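Local coordinates for sialidase B (Streptococcus pneumoniae serotype 4, PDB 4XJW), which cleaves terminal sialic acids from glycoproteins, glycolipids and oligosaccharides, as a family 33 sialidase described as an intramolecular trans-sialidase, at residues Lys567-Ser573 with Gln585-Val591; Ile366-Val372 with Pro403-Phe407; Lys15-Ser20 with Asp146-Leu150; His447-Cys453 with Phe468-Thr472; Arg578-Lys582 with Tyr633-Ser637. The protein carries 1 engineered substitution. Residue numbers count along the deposited sequence, not the author numbering.

Contacts 1, 4 and 5 belong to the catalytic beta-propeller. Contact 5 holds Arg581, which probably binds the substrate; contact 4 brings Tyr471 to about 4 Å, side chain to side chain, from the predicted active-site Glu503; and in contact 1 the side chain of Ser573 lies about 8 Å from that of Tyr615, the probable nucleophile. Contacts 4 and 5 have centres about 24 Å apart. Contacts 1 and 5 adjoin in sequence: 578-582 lies in the loop between contact 1's strands. Bound Optactin is about 10 Å from the Ile571 side chain. Centre to centre, contact 2 in the inserted sheet lies about 24 Å from contact 4 and about 65 Å from contact 3 in the N-terminal domain.

Contact 1: residues Lys567-Ser573 with Gln585-Val591; sequences KEAVILS and QLVVGLV
Val591, Lys567 and Leu590 bury the most surface where the strands of a beta hairpin, 569-573 and 585-591, run antiparallel at 159° with their axes 4.6 Å apart. Both backbones are extended. Val591 (chi1 t) closes one end of the ladder: its N donates to Glu568 O at 2.8 Å, and its CG2 comes within 4.4 Å of Val570 CG2. A water bridges the same end, accepting from Glu568 N at 2.9 Å and donating to Val591 O at 2.7 Å. Lys567 lays its aliphatic chain along this end, CB 3.9 Å from Leu590 CB and CE 3.3 Å from Val591 O. Leu590 (mt) sits opposite Ala569 in a non-hydrogen-bonded pair, its CD2 4.0 Å from Ala569 CB. The hydrogen-bonded pairs are Val570-Gly589 (Val570 N to Gly589 O and Gly589 N to Val570 O, both 2.8 Å) and Leu572-Val587 (Leu572 N to Val587 O 2.9 Å, Val587 N to Leu572 O 2.8 Å). Between and beyond them come Ile571-Val588 and Ser573-Leu586, non-hydrogen-bonded, with Ile571 CG1 4.3 Å from Val588 CG2. These are the middle strands of a four-stranded antiparallel propeller blade, flanked by strands 556-559 and 597-605; Trp600 packs on Leu572 and Val587, while the C-terminal helix 654-657 covers Ile571, Leu586 and Val588.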
# COMPACT_ATOMS: atom_id res chain seq x y z
N LYS A 567 -28.03 13.44 -13.43
CA LYS A 567 -26.87 14.28 -13.73
C LYS A 567 -25.61 13.44 -13.92
O LYS A 567 -25.53 12.30 -13.46
CB LYS A 567 -26.66 15.31 -12.62
CG LYS A 567 -27.91 16.13 -12.30
CD LYS A 567 -27.57 17.44 -11.60
CE LYS A 567 -27.13 18.49 -12.60
NZ LYS A 567 -26.72 19.76 -11.93
N GLU A 568 -24.63 14.00 -14.62
CA GLU A 568 -23.37 13.30 -14.80
C GLU A 568 -22.60 13.38 -13.49
O GLU A 568 -22.72 14.36 -12.75
CB GLU A 568 -22.57 13.92 -15.94
CG GLU A 568 -23.32 13.84 -17.26
CD GLU A 568 -22.58 14.48 -18.41
OE1 GLU A 568 -21.34 14.63 -18.31
OE2 GLU A 568 -23.23 14.84 -19.42
N ALA A 569 -21.82 12.35 -13.21
CA ALA A 569 -21.26 12.20 -11.87
C ALA A 569 -19.76 11.90 -11.86
O ALA A 569 -19.26 11.15 -12.71
CB ALA A 569 -22.02 11.13 -11.12
N VAL A 570 -19.08 12.49 -10.88
CA VAL A 570 -17.68 12.23 -10.61
C VAL A 570 -17.59 11.61 -9.22
O VAL A 570 -18.36 11.98 -8.33
CB VAL A 570 -16.87 13.53 -10.68
CG1 VAL A 570 -15.48 13.38 -10.08
CG2 VAL A 570 -16.80 14.00 -12.12
N ILE A 571 -16.70 10.64 -9.03
CA ILE A 571 -16.51 10.06 -7.70
C ILE A 571 -15.06 10.22 -7.26
O ILE A 571 -14.14 9.88 -8.00
CB ILE A 571 -16.94 8.59 -7.65
CG1 ILE A 571 -18.38 8.45 -8.17
CG2 ILE A 571 -16.83 8.05 -6.22
CD1 ILE A 571 -18.84 7.01 -8.34
N LEU A 572 -14.87 10.77 -6.06
CA LEU A 572 -13.55 10.93 -5.48
C LEU A 572 -13.37 9.95 -4.32
O LEU A 572 -14.31 9.66 -3.59
CB LEU A 572 -13.40 12.36 -4.94
CG LEU A 572 -13.52 13.57 -5.86
CD1 LEU A 572 -13.17 14.83 -5.06
CD2 LEU A 572 -12.61 13.46 -7.08
N SER A 573 -12.14 9.46 -4.15
CA SER A 573 -11.78 8.62 -3.00
C SER A 573 -10.62 9.28 -2.26
O SER A 573 -9.61 9.60 -2.88
CB SER A 573 -11.38 7.23 -3.47
OG SER A 573 -10.68 6.52 -2.48
N GLN A 585 -13.47 8.12 2.58
CA GLN A 585 -14.78 8.36 1.97
C GLN A 585 -14.74 8.21 0.46
O GLN A 585 -13.72 8.44 -0.18
CB GLN A 585 -15.29 9.76 2.29
CG GLN A 585 -15.59 10.00 3.76
CD GLN A 585 -16.25 11.34 4.02
OE1 GLN A 585 -16.34 12.19 3.13
NE2 GLN A 585 -16.71 11.54 5.25
N LEU A 586 -15.88 7.84 -0.10
CA LEU A 586 -16.14 8.11 -1.50
C LEU A 586 -17.06 9.31 -1.52
O LEU A 586 -18.05 9.35 -0.78
CB LEU A 586 -16.84 6.95 -2.19
CG LEU A 586 -16.12 5.61 -2.22
CD1 LEU A 586 -16.86 4.70 -3.18
CD2 LEU A 586 -14.68 5.76 -2.65
N VAL A 587 -16.75 10.29 -2.35
CA VAL A 587 -17.57 11.50 -2.44
C VAL A 587 -18.12 11.59 -3.85
O VAL A 587 -17.36 11.62 -4.82
CB VAL A 587 -16.76 12.76 -2.07
CG1 VAL A 587 -17.68 13.97 -2.02
CG2 VAL A 587 -16.05 12.58 -0.71
N VAL A 588 -19.45 11.60 -3.97
CA VAL A 588 -20.10 11.66 -5.28
C VAL A 588 -20.48 13.10 -5.61
O VAL A 588 -21.20 13.74 -4.85
CB VAL A 588 -21.36 10.78 -5.32
CG1 VAL A 588 -22.01 10.85 -6.70
CG2 VAL A 588 -21.04 9.33 -4.96
N GLY A 589 -19.99 13.60 -6.74
CA GLY A 589 -20.32 14.95 -7.18
C GLY A 589 -21.10 14.94 -8.49
O GLY A 589 -20.79 14.16 -9.40
N LEU A 590 -22.10 15.80 -8.59
CA LEU A 590 -22.90 15.91 -9.81
C LEU A 590 -22.50 17.16 -10.58
O LEU A 590 -22.33 18.24 -9.98
CB LEU A 590 -24.39 15.96 -9.47
CG LEU A 590 -24.91 14.87 -8.54
CD1 LEU A 590 -26.41 14.94 -8.39
CD2 LEU A 590 -24.48 13.49 -9.04
N VAL A 591 -22.35 17.03 -11.89
CA VAL A 591 -21.87 18.12 -12.73
C VAL A 591 -23.01 19.05 -13.15
O VAL A 591 -24.04 18.60 -13.64
CB VAL A 591 -21.14 17.60 -13.99
CG1 VAL A 591 -20.66 18.76 -14.85
CG2 VAL A 591 -19.97 16.71 -13.59
O HOH W 1 -24.82 16.78 -15.46

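Contact 2: residues Ile366-Val372 with Pro403-Phe407; sequences INDKYEV and PMNVF
Val406 (chi1 m) is the apolar centre: its CG1 lies 3.7 Å from both Ile366 CD1 and Val372 CG2, and its CG2 4.1 Å from Tyr370 CB. Met404 SD adds to this core 3.9 Å from Val372 CB, and Tyr370 CD2 approaches the edge of the Phe407 ring, 4.2 Å from CE1. The backbones join through a single bridge, Glu371 beside Asn405 with CA atoms 4.2 Å apart; Val406 N donates to Tyr370 O at 3.0 Å and Val372 N to Met404 O at 2.8 Å. Asn367-Tyr370 form a type I turn whose last residue, Tyr370, is left-handed (phi/psi 63/27). Asn367 OD1 accepts from Glu371 N at 2.9 Å, and Asn405 OD1 from Phe407 N at 2.9 Å, an Asx turn. At the polar edge a water donates to Glu371 OE2 (2.7 Å) and accepts from Asn405 ND2 (2.9 Å). The hairpin turn between strands 360-366 and 372-374 packs on the loop after strand 400-403, with Leu333 and Leu335 of strand 330-337 and Leu379 of strand 377-387 alongside.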
# COMPACT_ATOMS: atom_id res chain seq x y z
N ILE A 366 24.81 -1.62 -24.12
CA ILE A 366 23.71 -1.79 -23.18
C ILE A 366 22.55 -2.44 -23.93
O ILE A 366 22.18 -1.96 -25.00
CB ILE A 366 23.26 -0.43 -22.62
CG1 ILE A 366 24.44 0.34 -22.03
CG2 ILE A 366 22.16 -0.60 -21.59
CD1 ILE A 366 25.13 -0.36 -20.85
N ASN A 367 21.98 -3.52 -23.40
CA ASN A 367 20.84 -4.16 -24.06
C ASN A 367 19.51 -3.51 -23.66
O ASN A 367 19.50 -2.47 -23.01
CB ASN A 367 20.84 -5.69 -23.87
CG ASN A 367 20.59 -6.12 -22.42
OD1 ASN A 367 20.18 -5.33 -21.57
ND2 ASN A 367 20.85 -7.40 -22.14
N ASP A 368 18.39 -4.12 -24.05
CA ASP A 368 17.09 -3.54 -23.72
C ASP A 368 16.74 -3.70 -22.24
O ASP A 368 15.86 -3.02 -21.72
CB ASP A 368 15.97 -4.09 -24.60
CG ASP A 368 14.62 -3.43 -24.31
OD1 ASP A 368 14.59 -2.22 -23.96
OD2 ASP A 368 13.59 -4.13 -24.42
N LYS A 369 17.43 -4.60 -21.54
CA LYS A 369 17.18 -4.74 -20.11
C LYS A 369 18.05 -3.76 -19.29
O LYS A 369 18.06 -3.83 -18.06
CB LYS A 369 17.41 -6.18 -19.65
CG LYS A 369 16.67 -7.22 -20.49
CD LYS A 369 16.68 -8.58 -19.81
CE LYS A 369 16.53 -9.72 -20.81
NZ LYS A 369 16.43 -11.05 -20.14
N TYR A 370 18.73 -2.86 -19.99
CA TYR A 370 19.68 -1.92 -19.37
C TYR A 370 20.85 -2.65 -18.71
O TYR A 370 21.47 -2.16 -17.77
CB TYR A 370 18.98 -0.95 -18.40
CG TYR A 370 18.19 0.09 -19.13
CD1 TYR A 370 16.88 -0.16 -19.52
CD2 TYR A 370 18.76 1.31 -19.48
CE1 TYR A 370 16.15 0.78 -20.21
CE2 TYR A 370 18.04 2.26 -20.17
CZ TYR A 370 16.73 1.99 -20.53
OH TYR A 370 15.98 2.91 -21.22
N GLU A 371 21.15 -3.82 -19.26
CA GLU A 371 22.26 -4.64 -18.79
C GLU A 371 23.53 -4.38 -19.60
O GLU A 371 23.45 -4.06 -20.79
CB GLU A 371 21.87 -6.11 -18.84
CG GLU A 371 20.74 -6.45 -17.87
CD GLU A 371 20.02 -7.76 -18.20
OE1 GLU A 371 20.37 -8.40 -19.21
OE2 GLU A 371 19.10 -8.13 -17.43
N VAL A 372 24.68 -4.50 -18.95
CA VAL A 372 25.97 -4.19 -19.58
C VAL A 372 26.57 -5.41 -20.28
O VAL A 372 26.68 -6.49 -19.69
CB VAL A 372 26.98 -3.69 -18.55
CG1 VAL A 372 28.30 -3.34 -19.23
CG2 VAL A 372 26.43 -2.49 -17.80
N PRO A 403 22.67 -10.60 -14.03
CA PRO A 403 23.20 -9.69 -15.05
C PRO A 403 23.48 -8.30 -14.50
O PRO A 403 22.69 -7.78 -13.71
CB PRO A 403 22.06 -9.61 -16.07
CG PRO A 403 21.38 -10.91 -15.95
CD PRO A 403 21.45 -11.28 -14.50
N MET A 404 24.58 -7.70 -14.94
CA MET A 404 24.98 -6.37 -14.49
C MET A 404 24.07 -5.34 -15.12
O MET A 404 23.96 -5.26 -16.34
CB MET A 404 26.44 -6.10 -14.88
CG MET A 404 26.94 -4.69 -14.55
SD MET A 404 28.63 -4.47 -15.14
CE MET A 404 29.50 -5.58 -14.04
N ASN A 405 23.43 -4.54 -14.27
CA ASN A 405 22.50 -3.51 -14.73
C ASN A 405 23.04 -2.13 -14.36
O ASN A 405 23.58 -1.94 -13.27
CB ASN A 405 21.12 -3.75 -14.10
CG ASN A 405 20.03 -2.90 -14.72
OD1 ASN A 405 20.04 -1.68 -14.61
ND2 ASN A 405 19.06 -3.55 -15.35
N VAL A 406 22.87 -1.16 -15.26
CA VAL A 406 23.43 0.17 -15.03
C VAL A 406 22.77 0.91 -13.86
O VAL A 406 23.27 1.94 -13.41
CB VAL A 406 23.38 1.06 -16.30
CG1 VAL A 406 24.23 0.46 -17.40
CG2 VAL A 406 21.94 1.28 -16.76
N PHE A 407 21.65 0.37 -13.36
CA PHE A 407 20.99 0.93 -12.19
C PHE A 407 21.50 0.35 -10.86
O PHE A 407 21.04 0.75 -9.78
CB PHE A 407 19.47 0.73 -12.31
CG PHE A 407 18.81 1.72 -13.24
CD1 PHE A 407 18.73 1.47 -14.60
CD2 PHE A 407 18.28 2.90 -12.74
CE1 PHE A 407 18.12 2.39 -15.45
CE2 PHE A 407 17.68 3.83 -13.59
CZ PHE A 407 17.60 3.57 -14.93
O HOH W 2 18.66 -6.43 -15.38

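Contact 3: residues Lys15-Ser20 with Asp146-Leu150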
# COMPACT_ATOMS: atom_id res chain seq x y z
N LYS A 15 -20.38 -2.82 30.47
CA LYS A 15 -20.67 -3.63 31.64
C LYS A 15 -20.16 -5.04 31.43
O LYS A 15 -20.58 -5.73 30.49
CB LYS A 15 -22.18 -3.65 31.90
CG LYS A 15 -22.60 -4.54 33.06
CD LYS A 15 -24.11 -4.47 33.25
CE LYS A 15 -24.54 -5.21 34.50
NZ LYS A 15 -25.97 -4.91 34.81
N SER A 16 -19.26 -5.47 32.30
CA SER A 16 -18.64 -6.78 32.19
C SER A 16 -19.68 -7.90 32.29
O SER A 16 -20.70 -7.76 32.97
CB SER A 16 -17.58 -6.98 33.26
OG SER A 16 -18.16 -7.00 34.55
N ILE A 17 -19.41 -8.99 31.59
CA ILE A 17 -20.22 -10.20 31.68
C ILE A 17 -19.31 -11.31 32.22
O ILE A 17 -18.27 -11.59 31.63
CB ILE A 17 -20.78 -10.59 30.31
CG1 ILE A 17 -21.74 -9.50 29.81
CG2 ILE A 17 -21.48 -11.95 30.37
CD1 ILE A 17 -22.09 -9.58 28.34
N ASP A 18 -19.70 -11.90 33.35
CA ASP A 18 -18.95 -12.97 33.99
C ASP A 18 -19.31 -14.29 33.33
O ASP A 18 -20.48 -14.65 33.25
CB ASP A 18 -19.30 -13.04 35.48
CG ASP A 18 -18.30 -13.84 36.30
OD1 ASP A 18 -17.40 -14.46 35.69
OD2 ASP A 18 -18.41 -13.87 37.54
N ILE A 19 -18.30 -15.02 32.84
CA ILE A 19 -18.51 -16.36 32.30
C ILE A 19 -17.63 -17.39 33.03
O ILE A 19 -17.31 -18.45 32.49
CB ILE A 19 -18.25 -16.42 30.76
CG1 ILE A 19 -16.82 -16.00 30.43
CG2 ILE A 19 -19.25 -15.54 30.01
CD1 ILE A 19 -16.49 -16.04 28.94
N SER A 20 -17.27 -17.05 34.26
CA SER A 20 -16.36 -17.88 35.07
C SER A 20 -16.83 -19.32 35.24
O SER A 20 -16.06 -20.26 35.04
CB SER A 20 -16.13 -17.24 36.44
OG SER A 20 -15.49 -15.99 36.32
N ASP A 146 -9.12 -16.56 38.68
CA ASP A 146 -10.41 -16.92 39.26
C ASP A 146 -11.60 -16.26 38.56
O ASP A 146 -12.74 -16.40 39.01
CB ASP A 146 -10.44 -16.62 40.77
CG ASP A 146 -10.18 -15.15 41.10
OD1 ASP A 146 -10.42 -14.26 40.26
OD2 ASP A 146 -9.74 -14.88 42.24
N LYS A 147 -11.35 -15.56 37.46
CA LYS A 147 -12.41 -14.87 36.75
C LYS A 147 -12.20 -14.93 35.24
O LYS A 147 -11.08 -14.73 34.76
CB LYS A 147 -12.45 -13.40 37.14
CG LYS A 147 -13.00 -13.12 38.51
CD LYS A 147 -14.49 -13.37 38.57
CE LYS A 147 -15.08 -12.80 39.85
NZ LYS A 147 -16.54 -13.05 39.93
N ALA A 148 -13.28 -15.22 34.51
CA ALA A 148 -13.30 -15.11 33.06
C ALA A 148 -14.35 -14.08 32.69
O ALA A 148 -15.49 -14.15 33.17
CB ALA A 148 -13.60 -16.46 32.42
N THR A 149 -13.99 -13.11 31.85
CA THR A 149 -14.83 -11.95 31.65
C THR A 149 -14.96 -11.58 30.18
O THR A 149 -14.00 -11.69 29.42
CB THR A 149 -14.25 -10.74 32.41
OG1 THR A 149 -13.92 -11.14 33.74
CG2 THR A 149 -15.24 -9.59 32.46
N LEU A 150 -16.16 -11.14 29.79
CA LEU A 150 -16.35 -10.51 28.48
C LEU A 150 -16.58 -9.01 28.63
O LEU A 150 -17.32 -8.58 29.52
CB LEU A 150 -17.53 -11.14 27.75
CG LEU A 150 -17.45 -12.64 27.54
CD1 LEU A 150 -18.72 -13.14 26.88
CD2 LEU A 150 -16.22 -12.98 26.70
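Starting at Ser16, CB packs 3.6 Å from Thr149 CG2, while the hydroxyl turns to Glu159. Ile17 makes the hydrogen-bonded antiparallel pair with Leu150: Ile17 N donates to Leu150 O at 3.0 Å and Leu150 N to Ile17 O at 2.8 Å. Asp18 faces Thr149 in the non-hydrogen-bonded pair, and its OD2 reaches Lys147 NZ in a 3.1 Å salt bridge. Asp18 OD1 folds back to accept from Ser20 N at 3.0 Å, an Asx turn, and from Ser20 OG at 2.5 Å. Ile19 donates from N to Ala148 O at 3.0 Å and drops its side chain inward, CG1 3.8 Å from Ala148 CB and CD1 3.8 Å from Leu150 CG. Here the backbone leaves the strand, so Ser20 OG takes over, accepting from Ala148 N at 3.0 Å. Strand 17-18 is thereby an edge of a six-stranded antiparallel sheet, with strand 147-150 between it and 46-53; Ile17 and Leu150 pack on Tyr10 of the opposing sheet, the beta sandwich of a concanavalin-like (lectin-like) fold.

Contact 4: residues His447-Cys453 with Phe468-Thr472; sequences HNGTYLC and FATYT
This is an antiparallel hairpin pairing close to the catalytic centre of the propeller, joining strand 451-459 to strand 466-472. Tyr451 and Tyr471 form the hydrogen-bonded pair, Tyr451 N to Tyr471 O at 2.8 Å and Tyr471 N to Tyr451 O at 2.9 Å; Leu452 and Thr470 follow as a non-hydrogen-bonded pair with CA atoms 4.3 Å apart, and Cys453 N donates to Ala469 O at 3.0 Å. Tyr451 (chi1 m) sets its CB over the face of the Tyr471 ring (chi1 p), a CH-pi contact 3.7 Å from the centroid. Cys453 SG sits at that ring's edge, 3.8 Å from Tyr471 CD2, and 3.7 Å from Ala469 CB. Thr450 OG1 gives a weak hydrogen bond to Thr470 OG1 at 2.9 Å; Thr470 OG1 is also hydrogen-bonded to Thr477 O. A water joins Gly449 O (2.8 Å) to Thr472 OG1 (2.6 Å). The Tyr471 side chain comes about 4 Å from that of Glu503, the predicted active-site residue. Strand 475-481 flanks 466-472, and strand 286-294 runs parallel to 451-459.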
# COMPACT_ATOMS: atom_id res chain seq x y z
N HIS A 447 17.67 19.16 -14.60
CA HIS A 447 16.49 18.97 -13.76
C HIS A 447 16.20 17.48 -13.64
O HIS A 447 16.17 16.77 -14.63
CB HIS A 447 15.29 19.69 -14.39
CG HIS A 447 14.13 19.86 -13.46
ND1 HIS A 447 13.37 18.81 -13.00
CD2 HIS A 447 13.59 20.98 -12.91
CE1 HIS A 447 12.42 19.27 -12.20
NE2 HIS A 447 12.53 20.58 -12.14
N ASN A 448 15.99 17.00 -12.42
CA ASN A 448 15.67 15.59 -12.21
C ASN A 448 14.33 15.24 -12.83
O ASN A 448 13.59 16.13 -13.26
CB ASN A 448 15.68 15.25 -10.71
CG ASN A 448 14.58 15.94 -9.94
OD1 ASN A 448 14.25 17.10 -10.20
ND2 ASN A 448 13.99 15.23 -8.98
N GLY A 449 14.02 13.95 -12.91
CA GLY A 449 12.74 13.53 -13.45
C GLY A 449 11.61 14.11 -12.63
O GLY A 449 11.77 14.42 -11.44
N THR A 450 10.46 14.30 -13.27
CA THR A 450 9.25 14.63 -12.54
C THR A 450 8.80 13.34 -11.86
O THR A 450 9.33 12.27 -12.15
CB THR A 450 8.15 15.16 -13.46
OG1 THR A 450 7.83 14.18 -14.46
CG2 THR A 450 8.59 16.46 -14.13
N TYR A 451 7.85 13.46 -10.94
CA TYR A 451 7.43 12.32 -10.14
C TYR A 451 6.06 11.86 -10.62
O TYR A 451 5.12 12.65 -10.67
CB TYR A 451 7.36 12.71 -8.67
CG TYR A 451 8.61 13.40 -8.17
CD1 TYR A 451 9.81 12.71 -8.05
CD2 TYR A 451 8.59 14.74 -7.81
CE1 TYR A 451 10.96 13.34 -7.59
CE2 TYR A 451 9.72 15.38 -7.35
CZ TYR A 451 10.90 14.67 -7.24
OH TYR A 451 12.03 15.32 -6.78
N LEU A 452 5.95 10.58 -10.99
CA LEU A 452 4.71 10.08 -11.55
C LEU A 452 3.60 10.12 -10.51
O LEU A 452 3.80 9.78 -9.35
CB LEU A 452 4.90 8.65 -12.05
CG LEU A 452 3.78 8.05 -12.88
CD1 LEU A 452 3.65 8.73 -14.23
CD2 LEU A 452 4.04 6.56 -13.06
N CYS A 453 2.41 10.54 -10.94
CA CYS A 453 1.25 10.47 -10.07
C CYS A 453 0.68 9.06 -10.11
O CYS A 453 0.30 8.57 -11.18
CB CYS A 453 0.17 11.45 -10.53
SG CYS A 453 0.72 13.18 -10.51
N PHE A 468 -0.46 11.15 -18.89
CA PHE A 468 -0.07 10.76 -17.53
C PHE A 468 0.31 12.00 -16.75
O PHE A 468 1.18 12.76 -17.19
CB PHE A 468 1.12 9.81 -17.56
CG PHE A 468 0.75 8.39 -17.89
CD1 PHE A 468 0.31 7.52 -16.89
CD2 PHE A 468 0.87 7.92 -19.19
CE1 PHE A 468 -0.02 6.22 -17.18
CE2 PHE A 468 0.55 6.60 -19.50
CZ PHE A 468 0.10 5.75 -18.48
N ALA A 469 -0.32 12.20 -15.60
CA ALA A 469 0.03 13.30 -14.71
C ALA A 469 1.32 12.99 -13.94
O ALA A 469 1.53 11.86 -13.47
CB ALA A 469 -1.09 13.59 -13.74
N THR A 470 2.17 14.00 -13.82
CA THR A 470 3.34 13.94 -12.95
C THR A 470 3.42 15.28 -12.23
O THR A 470 2.74 16.23 -12.62
CB THR A 470 4.65 13.70 -13.73
OG1 THR A 470 5.05 14.92 -14.38
CG2 THR A 470 4.48 12.59 -14.78
N TYR A 471 4.23 15.36 -11.18
CA TYR A 471 4.44 16.63 -10.49
C TYR A 471 5.91 16.88 -10.25
O TYR A 471 6.73 15.96 -10.29
CB TYR A 471 3.67 16.67 -9.17
CG TYR A 471 4.11 15.62 -8.18
CD1 TYR A 471 5.11 15.89 -7.25
CD2 TYR A 471 3.51 14.37 -8.15
CE1 TYR A 471 5.52 14.94 -6.34
CE2 TYR A 471 3.91 13.41 -7.25
CZ TYR A 471 4.91 13.69 -6.34
OH TYR A 471 5.29 12.71 -5.45
N THR A 472 6.24 18.15 -10.05
CA THR A 472 7.58 18.53 -9.63
C THR A 472 7.45 19.83 -8.87
O THR A 472 6.34 20.30 -8.64
CB THR A 472 8.54 18.68 -10.83
OG1 THR A 472 9.88 18.88 -10.35
CG2 THR A 472 8.14 19.85 -11.69
O HOH W 3 10.95 16.58 -9.91
O HOH W 4 0.37 9.19 -13.68

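Contact 5: residues Arg578-Lys582 with Tyr633-Ser637; sequences RSGRK and YDSWS
Arg581, one of three arginines that by similarity bind the substrate in the sialidase active site, is held in the loop 578-582 against the loop 633-637. It alone accounts for nearly half of the 267 Å² buried, in an extended rotamer with chi1 m and chi2 and chi3 t. Arg581 is the centre of an inverse gamma turn (phi/psi -89/85), and its N donates to Asp634 OD2 at 3.0 Å; the CA atoms of Arg581 and Asp634 are 4.8 Å apart. Asp634 (chi1 t) keeps its other oxygen for its own loop: OD1 accepts from Trp636 N at 2.9 Å, an Asx turn, and from Ser637 N at 3.0 Å. Arg207, Arg519 and Arg581 probably form the arginine triad that in sialidases grips the sialic acid carboxylate, and the Arg581 side chain comes about 3 Å from that of Arg519, two like charges side by side. Arg581 NH1 donates to Ser635 OG at 2.8 Å in the plane of the guanidinium, while Trp636 (chi1 t) lies over one guanidinium face with CE3 3.6 Å from Arg581 NH2. Thr553 OG1 and Gly552 O accept from Arg581 NE and NH2, and Tyr551 stacks on the Trp636 ring.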
# COMPACT_ATOMS: atom_id res chain seq x y z
N ARG A 578 -8.76 16.23 8.97
CA ARG A 578 -7.72 17.25 9.12
C ARG A 578 -6.55 16.73 9.94
O ARG A 578 -5.51 17.39 10.04
CB ARG A 578 -8.27 18.49 9.82
CG ARG A 578 -9.32 19.24 9.05
CD ARG A 578 -9.83 20.44 9.85
NE ARG A 578 -10.03 21.60 9.00
CZ ARG A 578 -10.54 22.75 9.43
NH1 ARG A 578 -10.90 22.89 10.70
NH2 ARG A 578 -10.69 23.76 8.58
N SER A 579 -6.72 15.54 10.51
CA SER A 579 -5.84 15.03 11.56
C SER A 579 -4.85 13.96 11.10
O SER A 579 -3.68 14.00 11.44
CB SER A 579 -6.69 14.49 12.71
OG SER A 579 -5.88 14.03 13.77
N GLY A 580 -5.34 12.98 10.33
CA GLY A 580 -4.49 11.89 9.91
C GLY A 580 -5.03 11.24 8.65
O GLY A 580 -5.98 11.74 8.06
N ARG A 581 -4.41 10.14 8.23
CA ARG A 581 -4.90 9.40 7.08
C ARG A 581 -5.91 8.36 7.57
O ARG A 581 -5.57 7.20 7.85
CB ARG A 581 -3.74 8.78 6.30
CG ARG A 581 -2.96 9.82 5.51
CD ARG A 581 -1.84 9.26 4.67
NE ARG A 581 -1.19 10.31 3.87
CZ ARG A 581 -0.01 10.18 3.28
NH1 ARG A 581 0.68 9.05 3.41
NH2 ARG A 581 0.50 11.17 2.55
N LYS A 582 -7.15 8.81 7.71
CA LYS A 582 -8.23 8.05 8.32
C LYS A 582 -9.54 8.63 7.84
O LYS A 582 -9.55 9.66 7.14
CB LYS A 582 -8.13 8.08 9.86
CG LYS A 582 -8.05 9.48 10.46
CD LYS A 582 -7.85 9.40 11.98
CE LYS A 582 -7.67 10.79 12.57
NZ LYS A 582 -7.28 10.72 14.02
N TYR A 633 -4.84 1.79 6.44
CA TYR A 633 -4.04 2.15 7.60
C TYR A 633 -3.56 3.56 7.41
O TYR A 633 -3.72 4.16 6.33
CB TYR A 633 -2.85 1.19 7.81
CG TYR A 633 -1.62 1.43 6.95
CD1 TYR A 633 -1.64 1.21 5.57
CD2 TYR A 633 -0.44 1.87 7.52
CE1 TYR A 633 -0.50 1.42 4.79
CE2 TYR A 633 0.70 2.07 6.77
CZ TYR A 633 0.67 1.84 5.40
OH TYR A 633 1.83 2.06 4.67
N ASP A 634 -3.00 4.13 8.46
CA ASP A 634 -2.47 5.47 8.35
C ASP A 634 -1.02 5.39 7.88
O ASP A 634 -0.11 5.12 8.67
CB ASP A 634 -2.61 6.20 9.67
CG ASP A 634 -2.26 7.67 9.55
OD1 ASP A 634 -1.33 7.98 8.78
OD2 ASP A 634 -2.92 8.49 10.22
N SER A 635 -0.82 5.62 6.59
CA SER A 635 0.49 5.44 5.97
C SER A 635 1.44 6.62 6.23
O SER A 635 2.58 6.62 5.76
CB SER A 635 0.35 5.16 4.47
OG SER A 635 -0.06 6.34 3.79
N TRP A 636 0.97 7.61 6.98
CA TRP A 636 1.84 8.69 7.42
C TRP A 636 2.37 8.40 8.81
O TRP A 636 3.51 8.74 9.14
CB TRP A 636 1.10 10.03 7.42
CG TRP A 636 2.01 11.22 7.60
CD1 TRP A 636 2.31 11.88 8.76
CD2 TRP A 636 2.73 11.90 6.57
NE1 TRP A 636 3.16 12.92 8.51
CE2 TRP A 636 3.44 12.95 7.17
CE3 TRP A 636 2.84 11.71 5.19
CZ2 TRP A 636 4.26 13.82 6.44
CZ3 TRP A 636 3.65 12.57 4.46
CH2 TRP A 636 4.35 13.61 5.09
N SER A 637 1.55 7.77 9.65
CA SER A 637 1.92 7.58 11.05
C SER A 637 3.18 6.76 11.25
O SER A 637 3.32 5.68 10.69
CB SER A 637 0.77 6.92 11.82
OG SER A 637 1.22 6.54 13.12